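Local coordinates for E3 ubiquitin-protein ligase ORTHRUS 2 (Arabidopsis thaliana, PDB 7DUF) that probably transfers ubiquitin to target proteins as a RING-type E3 ligase, and carries a zinc-binding PHD finger that fails to recognise histone H3K4 peptides, at residues P28-T33 / P40-C45; S48-L53 / L57-P62. All blocks are in the same frame, centred on the assembly; numbering follows the deposited sequence.

Interaction 1. Residues P28-T33 / P40-C45; sequences PEESLT and PWHVSC. With ZN (zinc ion), chain D.
Glu30 and His42 run side by side and point the same way, their carboxylate and imidazole planes only 10° apart. The nearly straight hydrogen bond between them, a His-carboxylate pair with His42 NE2 donating to Glu30 OE2 at 2.8 Å, lies in the ring plane and meets the oxygen almost along its C-O axis. His42 CG stands anti to the backbone N (chi1 -171°), which carries the ring over toward Glu30 and leaves ND1 to bind zinc at 2.1 Å. Cys45 SG is a second ligand of that ion; Cys19 and Cys22 complete the site of three cysteines and one histidine. Ser44 CB lies against one face of the imidazole, near its rim. His42 ends the second strand of the short antiparallel hairpin 31-33/40-42 of the PHD finger, and Glu30 directly precedes the first. Leu32 and Trp41 form its hydrogen-bonded pair, with Leu32 N to Trp41 O at 3.0 Å and Trp41 N to Leu32 O at 2.6 Å; just beyond the strands, Val43 N donates to Glu30 O at 3.0 Å. With both imidazole nitrogens engaged, the ring's rotation is fixed, and the carboxylate, as a second-shell partner, probably makes His42 a more electron-rich zinc ligand.

Interaction 2. Residues S48-L53 / L57-P62; sequences SPPKTL and LQWHCP. With ZN (zinc ion), chain C.
Leu57 closes the last turn of the short helix 53-57 on Leu53, its backbone N donating to Leu53 O at 3.2 Å. The bond is bent, with 138° at the hydrogen, and the donor is tilted 25° from the carbonyl plane. The Leu57 side chain lies beside the same oxygen. Farther out the two leucines meet only loosely, methyl to methyl, Leu57 CD1 lying 4.5 Å from Leu53 CD2. At the opposite end of the helix Thr52 is the N-cap, its OG1 bonded to the backbone N of Ser55. Gln58 is the first residue to leave helical geometry. Trp59, next along, points toward 48-53, with CG anti to the backbone N (chi1 -178°). Its five-membered ring meets the pyrrolidine of Pro50 at a slant: Trp59 CD1 is 4.2 Å from Pro50 CG, while Trp59 NE1 is 4.1 Å from Pro50 CD. This buried tryptophan, two residues ahead of a zinc-binding cysteine, is a familiar feature of the PHD finger, and here its ring stands edge-to-face with that of Trp41. The backbone N of Cys61 lies above one face of the indole, toward its rim. Cys61 SG binds zinc at 2.3 Å, sharing the ion with Cys34, Cys37 and Cys64. Pro62 follows and packs on Leu46 and Trp41.

How the interactions relate
From the N terminus, Cys19 and Cys22 enter the first zinc site before the chain reaches the hairpin. Interaction 1 closes the six-residue loop between 28-33 and 40-45, which carries Cys34 and Cys37 to the second zinc; His42 and Cys45 then return to the first, and Cys61 and Cys64 to the second. This alternating ligand order is the cross-brace of PHD fingers. Interaction 2 comes later and closes the shorter excursion through helix 53-57; the two are in series, neither nested nor crossed. They nevertheless touch: Leu32 CD1 comes within 3.5 Å of Trp59 CD2, packing that joins the hairpin to the loop after helix 53-57. Both contacts also meet the second subunit.

Interaction 1. Residues P28-T33 / P40-C45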
ATOM      1  N   PRO A  28     -10.032  -0.273  -3.322  1.00 81.32           N
ATOM      2  CA  PRO A  28      -8.578  -0.073  -3.187  1.00 74.88           C
ATOM      3  C   PRO A  28      -8.114   0.081  -1.750  1.00 75.55           C
ATOM      4  O   PRO A  28      -7.013  -0.372  -1.413  1.00 75.23           O
ATOM      5  CB  PRO A  28      -8.325   1.204  -4.000  1.00 78.13           C
ATOM      6  CG  PRO A  28      -9.461   1.267  -4.964  1.00 78.02           C
ATOM      7  CD  PRO A  28     -10.640   0.736  -4.207  1.00 79.64           C
ATOM      8  N   GLU A  29      -8.921   0.702  -0.887  1.00 76.47           N
ATOM      9  CA  GLU A  29      -8.560   0.846   0.517  1.00 71.43           C
ATOM     10  C   GLU A  29      -8.553  -0.482   1.264  1.00 73.73           C
ATOM     11  O   GLU A  29      -8.136  -0.514   2.427  1.00 75.31           O
ATOM     12  CB  GLU A  29      -9.513   1.824   1.205  1.00 70.74           C
ATOM     13  CG  GLU A  29     -10.984   1.520   0.982  1.00 74.18           C
ATOM     14  CD  GLU A  29     -11.600   2.394  -0.092  1.00 67.30           C
ATOM     15  N   GLU A  30      -9.004  -1.566   0.632  1.00 71.47           N
ATOM     16  CA  GLU A  30      -8.973  -2.895   1.232  1.00 71.30           C
ATOM     17  C   GLU A  30      -8.119  -3.872   0.436  1.00 67.58           C
ATOM     18  O   GLU A  30      -8.176  -5.080   0.694  1.00 70.59           O
ATOM     19  CB  GLU A  30     -10.393  -3.452   1.375  1.00 77.70           C
ATOM     20  CG  GLU A  30     -11.361  -2.539   2.104  1.00 89.26           C
ATOM     21  CD  GLU A  30     -12.607  -3.270   2.564  1.00 97.90           C
ATOM     22  OE1 GLU A  30     -13.570  -2.597   2.988  1.00108.39           O
ATOM     23  OE2 GLU A  30     -12.622  -4.519   2.503  1.00 93.46           O
ATOM     24  N   SER A  31      -7.330  -3.389  -0.519  1.00 63.72           N
ATOM     25  CA  SER A  31      -6.556  -4.244  -1.405  1.00 68.88           C
ATOM     26  C   SER A  31      -5.065  -4.061  -1.154  1.00 64.15           C
ATOM     27  O   SER A  31      -4.589  -2.938  -0.965  1.00 64.95           O
ATOM     28  CB  SER A  31      -6.875  -3.946  -2.873  1.00 84.68           C
ATOM     29  OG  SER A  31      -5.784  -4.290  -3.711  1.00 95.14           O
ATOM     30  N   LEU A  32      -4.336  -5.175  -1.156  1.00 66.86           N
ATOM     31  CA  LEU A  32      -2.892  -5.178  -0.970  1.00 66.02           C
ATOM     32  C   LEU A  32      -2.272  -6.149  -1.960  1.00 71.53           C
ATOM     33  O   LEU A  32      -2.709  -7.300  -2.056  1.00 72.59           O
ATOM     34  CB  LEU A  32      -2.513  -5.573   0.462  1.00 63.37           C
ATOM     35  CG  LEU A  32      -1.770  -4.531   1.300  1.00 71.38           C
ATOM     36  CD1 LEU A  32      -1.146  -5.174   2.527  1.00 67.74           C
ATOM     37  CD2 LEU A  32      -0.712  -3.826   0.462  1.00 77.90           C
ATOM     38  N   THR A  33      -1.264  -5.689  -2.693  1.00 71.16           N
ATOM     39  CA  THR A  33      -0.547  -6.526  -3.642  1.00 73.86           C
ATOM     40  C   THR A  33       0.833  -6.860  -3.091  1.00 74.18           C
ATOM     41  O   THR A  33       1.470  -6.028  -2.435  1.00 74.46           O
ATOM     42  CB  THR A  33      -0.417  -5.843  -5.007  1.00 70.18           C
ATOM     43  OG1 THR A  33       0.776  -5.049  -5.039  1.00 88.85           O
ATOM     44  CG2 THR A  33      -1.623  -4.955  -5.279  1.00 77.34           C
ATOM     45  N   PRO A  40      -2.773  -9.680  -5.754  1.00 69.62           N
ATOM     46  CA  PRO A  40      -3.637  -8.889  -4.873  1.00 63.00           C
ATOM     47  C   PRO A  40      -4.308  -9.766  -3.829  1.00 64.96           C
ATOM     48  O   PRO A  40      -4.769 -10.873  -4.117  1.00 71.84           O
ATOM     49  CB  PRO A  40      -4.662  -8.281  -5.836  1.00 63.81           C
ATOM     50  CG  PRO A  40      -4.725  -9.247  -6.966  1.00 67.88           C
ATOM     51  CD  PRO A  40      -3.348  -9.844  -7.101  1.00 70.83           C
ATOM     52  N   TRP A  41      -4.350  -9.260  -2.601  1.00 61.39           N
ATOM     53  CA  TRP A  41      -4.982  -9.951  -1.488  1.00 57.51           C
ATOM     54  C   TRP A  41      -5.986  -9.024  -0.824  1.00 66.94           C
ATOM     55  O   TRP A  41      -5.760  -7.813  -0.729  1.00 79.06           O
ATOM     56  CB  TRP A  41      -3.948 -10.419  -0.453  1.00 56.54           C
ATOM     57  CG  TRP A  41      -3.051 -11.510  -0.942  1.00 55.05           C
ATOM     58  CD1 TRP A  41      -2.063 -11.400  -1.873  1.00 60.79           C
ATOM     59  CD2 TRP A  41      -3.054 -12.880  -0.521  1.00 57.22           C
ATOM     60  NE1 TRP A  41      -1.453 -12.615  -2.064  1.00 63.64           N
ATOM     61  CE2 TRP A  41      -2.043 -13.541  -1.244  1.00 58.50           C
ATOM     62  CE3 TRP A  41      -3.817 -13.612   0.395  1.00 64.59           C
ATOM     63  CZ2 TRP A  41      -1.771 -14.898  -1.080  1.00 66.33           C
ATOM     64  CZ3 TRP A  41      -3.546 -14.961   0.556  1.00 67.35           C
ATOM     65  CH2 TRP A  41      -2.532 -15.589  -0.177  1.00 66.88           C
ATOM     66  N   HIS A  42      -7.099  -9.594  -0.369  1.00 62.94           N
ATOM     67  CA  HIS A  42      -8.087  -8.837   0.391  1.00 66.26           C
ATOM     68  C   HIS A  42      -7.586  -8.697   1.821  1.00 66.79           C
ATOM     69  O   HIS A  42      -7.518  -9.684   2.563  1.00 70.86           O
ATOM     70  CB  HIS A  42      -9.447  -9.527   0.341  1.00 72.80           C
ATOM     71  CG  HIS A  42     -10.560  -8.704   0.908  1.00 71.33           C
ATOM     72  ND1 HIS A  42     -11.799  -9.228   1.204  1.00 80.40           N
ATOM     73  CD2 HIS A  42     -10.618  -7.391   1.236  1.00 71.84           C
ATOM     74  CE1 HIS A  42     -12.574  -8.275   1.688  1.00 80.58           C
ATOM     75  NE2 HIS A  42     -11.882  -7.150   1.719  1.00 75.56           N
ATOM     76  N   VAL A  43      -7.233  -7.469   2.214  1.00 66.93           N
ATOM     77  CA  VAL A  43      -6.586  -7.252   3.505  1.00 69.22           C
ATOM     78  C   VAL A  43      -7.514  -7.611   4.657  1.00 67.89           C
ATOM     79  O   VAL A  43      -7.051  -7.945   5.754  1.00 72.38           O
ATOM     80  CB  VAL A  43      -6.080  -5.797   3.611  1.00 69.50           C
ATOM     81  CG1 VAL A  43      -7.183  -4.868   4.103  1.00 68.06           C
ATOM     82  CG2 VAL A  43      -4.862  -5.723   4.519  1.00 70.47           C
ATOM     83  N   SER A  44      -8.829  -7.566   4.432  1.00 70.30           N
ATOM     84  CA  SER A  44      -9.765  -7.925   5.492  1.00 69.70           C
ATOM     85  C   SER A  44      -9.701  -9.414   5.804  1.00 71.83           C
ATOM     86  O   SER A  44      -9.788  -9.813   6.971  1.00 73.67           O
ATOM     87  CB  SER A  44     -11.184  -7.520   5.096  1.00 73.45           C
ATOM     88  OG  SER A  44     -12.135  -8.441   5.603  1.00 88.21           O
ATOM     89  N   CYS A  45      -9.538 -10.247   4.779  1.00 74.56           N
ATOM     90  CA  CYS A  45      -9.559 -11.694   4.928  1.00 67.48           C
ATOM     91  C   CYS A  45      -8.195 -12.283   5.268  1.00 65.40           C
ATOM     92  O   CYS A  45      -8.028 -13.504   5.195  1.00 77.54           O
ATOM     93  CB  CYS A  45     -10.095 -12.343   3.649  1.00 63.04           C
ATOM     94  SG  CYS A  45     -11.857 -12.067   3.348  1.00 71.75           S
TER
HETATM   95 ZN    ZN D 402     -12.274 -11.257   1.212  1.00 94.69          ZN

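Interaction 2. Residues S48-L53 / L57-P62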
ATOM      1  N   SER A  48      -2.976 -12.202   9.503  1.00 73.82           N
ATOM      2  CA  SER A  48      -2.252 -11.165  10.236  1.00 68.52           C
ATOM      3  C   SER A  48      -2.058  -9.975   9.308  1.00 63.51           C
ATOM      4  O   SER A  48      -1.052  -9.889   8.591  1.00 62.25           O
ATOM      5  CB  SER A  48      -0.915 -11.685  10.760  1.00 71.91           C
ATOM      6  OG  SER A  48      -1.104 -12.575  11.847  1.00 89.91           O
ATOM      7  N   PRO A  49      -3.010  -9.044   9.284  1.00 59.32           N
ATOM      8  CA  PRO A  49      -2.835  -7.851   8.465  1.00 54.43           C
ATOM      9  C   PRO A  49      -1.642  -7.051   8.940  1.00 61.87           C
ATOM     10  O   PRO A  49      -1.249  -7.126  10.121  1.00 68.03           O
ATOM     11  CB  PRO A  49      -4.149  -7.085   8.676  1.00 55.98           C
ATOM     12  CG  PRO A  49      -5.129  -8.129   9.107  1.00 61.79           C
ATOM     13  CD  PRO A  49      -4.322  -9.067   9.949  1.00 65.38           C
ATOM     14  N   PRO A  50      -1.020  -6.273   8.054  1.00 61.30           N
ATOM     15  CA  PRO A  50       0.148  -5.484   8.462  1.00 63.13           C
ATOM     16  C   PRO A  50      -0.228  -4.433   9.495  1.00 67.49           C
ATOM     17  O   PRO A  50      -1.300  -3.826   9.431  1.00 79.35           O
ATOM     18  CB  PRO A  50       0.619  -4.847   7.149  1.00 66.71           C
ATOM     19  CG  PRO A  50      -0.602  -4.829   6.284  1.00 60.76           C
ATOM     20  CD  PRO A  50      -1.334  -6.094   6.626  1.00 59.70           C
ATOM     21  N   LYS A  51       0.669  -4.223  10.461  1.00 70.23           N
ATOM     22  CA  LYS A  51       0.397  -3.342  11.589  1.00 65.60           C
ATOM     23  C   LYS A  51       1.260  -2.089  11.617  1.00 71.91           C
ATOM     24  O   LYS A  51       0.971  -1.181  12.404  1.00 77.36           O
ATOM     25  CB  LYS A  51       0.578  -4.103  12.912  1.00 60.98           C
ATOM     26  CG  LYS A  51      -0.369  -5.280  13.088  1.00 70.87           C
ATOM     27  CD  LYS A  51       0.029  -6.169  14.263  1.00 67.66           C
ATOM     28  CE  LYS A  51       1.481  -5.967  14.677  1.00 73.38           C
ATOM     29  NZ  LYS A  51       2.020  -7.136  15.426  1.00 91.32           N
ATOM     30  N   THR A  52       2.309  -2.015  10.802  1.00 73.37           N
ATOM     31  CA  THR A  52       3.132  -0.821  10.707  1.00 66.22           C
ATOM     32  C   THR A  52       3.078  -0.279   9.286  1.00 70.38           C
ATOM     33  O   THR A  52       2.696  -0.979   8.344  1.00 76.41           O
ATOM     34  CB  THR A  52       4.590  -1.098  11.105  1.00 68.50           C
ATOM     35  OG1 THR A  52       5.248  -1.820  10.057  1.00 78.16           O
ATOM     36  CG2 THR A  52       4.650  -1.911  12.390  1.00 71.54           C
ATOM     37  N   LEU A  53       3.464   0.989   9.141  1.00 70.32           N
ATOM     38  CA  LEU A  53       3.415   1.623   7.828  1.00 65.76           C
ATOM     39  C   LEU A  53       4.446   1.020   6.883  1.00 70.17           C
ATOM     40  O   LEU A  53       4.182   0.869   5.685  1.00 81.26           O
ATOM     41  CB  LEU A  53       3.626   3.129   7.963  1.00 65.86           C
ATOM     42  CG  LEU A  53       3.633   3.909   6.650  1.00 68.66           C
ATOM     43  CD1 LEU A  53       2.289   4.583   6.415  1.00 69.44           C
ATOM     44  CD2 LEU A  53       4.758   4.925   6.649  1.00 77.91           C
ATOM     45  N   LEU A  57       3.980  -1.060   3.161  1.00 77.52           N
ATOM     46  CA  LEU A  57       4.588  -0.642   1.902  1.00 76.24           C
ATOM     47  C   LEU A  57       5.332  -1.794   1.237  1.00 82.55           C
ATOM     48  O   LEU A  57       5.054  -2.145   0.086  1.00 88.03           O
ATOM     49  CB  LEU A  57       5.521   0.547   2.143  1.00 80.02           C
ATOM     50  CG  LEU A  57       4.786   1.790   2.642  1.00 81.11           C
ATOM     51  CD1 LEU A  57       5.709   2.996   2.741  1.00 83.53           C
ATOM     52  CD2 LEU A  57       3.609   2.079   1.732  1.00 71.29           C
ATOM     53  N   GLN A  58       6.283  -2.393   1.950  1.00 79.07           N
ATOM     54  CA  GLN A  58       6.997  -3.569   1.455  1.00 79.65           C
ATOM     55  C   GLN A  58       6.338  -4.844   1.983  1.00 83.75           C
ATOM     56  O   GLN A  58       6.961  -5.693   2.620  1.00 89.56           O
ATOM     57  CB  GLN A  58       8.470  -3.496   1.846  1.00 77.10           C
ATOM     58  N   TRP A  59       5.042  -4.962   1.704  1.00 77.43           N
ATOM     59  CA  TRP A  59       4.267  -6.098   2.176  1.00 71.04           C
ATOM     60  C   TRP A  59       4.549  -7.333   1.333  1.00 78.34           C
ATOM     61  O   TRP A  59       4.663  -7.253   0.106  1.00 78.48           O
ATOM     62  CB  TRP A  59       2.772  -5.786   2.147  1.00 68.28           C
ATOM     63  CG  TRP A  59       1.937  -6.905   2.681  1.00 68.19           C
ATOM     64  CD1 TRP A  59       1.842  -7.309   3.980  1.00 70.28           C
ATOM     65  CD2 TRP A  59       1.088  -7.779   1.927  1.00 72.75           C
ATOM     66  NE1 TRP A  59       0.981  -8.374   4.084  1.00 67.19           N
ATOM     67  CE2 TRP A  59       0.505  -8.682   2.837  1.00 67.95           C
ATOM     68  CE3 TRP A  59       0.761  -7.881   0.571  1.00 69.38           C
ATOM     69  CZ2 TRP A  59      -0.385  -9.675   2.436  1.00 68.93           C
ATOM     70  CZ3 TRP A  59      -0.122  -8.867   0.175  1.00 70.17           C
ATOM     71  CH2 TRP A  59      -0.686  -9.750   1.104  1.00 69.57           C
ATOM     72  N   HIS A  60       4.650  -8.477   2.000  1.00 74.57           N
ATOM     73  CA  HIS A  60       4.891  -9.755   1.347  1.00 73.70           C
ATOM     74  C   HIS A  60       3.770 -10.715   1.718  1.00 74.16           C
ATOM     75  O   HIS A  60       3.476 -10.907   2.903  1.00 74.75           O
ATOM     76  CB  HIS A  60       6.258 -10.318   1.741  1.00 81.87           C
ATOM     77  CG  HIS A  60       7.405  -9.473   1.281  1.00 95.51           C
ATOM     78  ND1 HIS A  60       7.401  -8.814   0.070  1.00 96.74           N
ATOM     79  CD2 HIS A  60       8.583  -9.163   1.872  1.00101.46           C
ATOM     80  CE1 HIS A  60       8.530  -8.144  -0.069  1.00 99.56           C
ATOM     81  NE2 HIS A  60       9.265  -8.338   1.011  1.00105.70           N
ATOM     82  N   CYS A  61       3.149 -11.308   0.701  1.00 73.60           N
ATOM     83  CA  CYS A  61       1.943 -12.093   0.893  1.00 62.41           C
ATOM     84  C   CYS A  61       2.243 -13.380   1.660  1.00 66.24           C
ATOM     85  O   CYS A  61       3.393 -13.823   1.724  1.00 75.39           O
ATOM     86  CB  CYS A  61       1.309 -12.407  -0.460  1.00 69.04           C
ATOM     87  SG  CYS A  61       2.048 -13.784  -1.352  1.00 77.98           S
ATOM     88  N   PRO A  62       1.217 -13.991   2.267  1.00 63.24           N
ATOM     89  CA  PRO A  62       1.455 -15.210   3.060  1.00 65.46           C
ATOM     90  C   PRO A  62       2.113 -16.336   2.282  1.00 71.37           C
ATOM     91  O   PRO A  62       2.833 -17.146   2.878  1.00 77.65           O
ATOM     92  CB  PRO A  62       0.045 -15.596   3.523  1.00 61.69           C
ATOM     93  CG  PRO A  62      -0.694 -14.308   3.568  1.00 58.55           C
ATOM     94  CD  PRO A  62      -0.168 -13.505   2.412  1.00 62.19           C
TER
HETATM   95 ZN    ZN C 401       3.619 -12.984  -2.877  1.00 98.99          ZN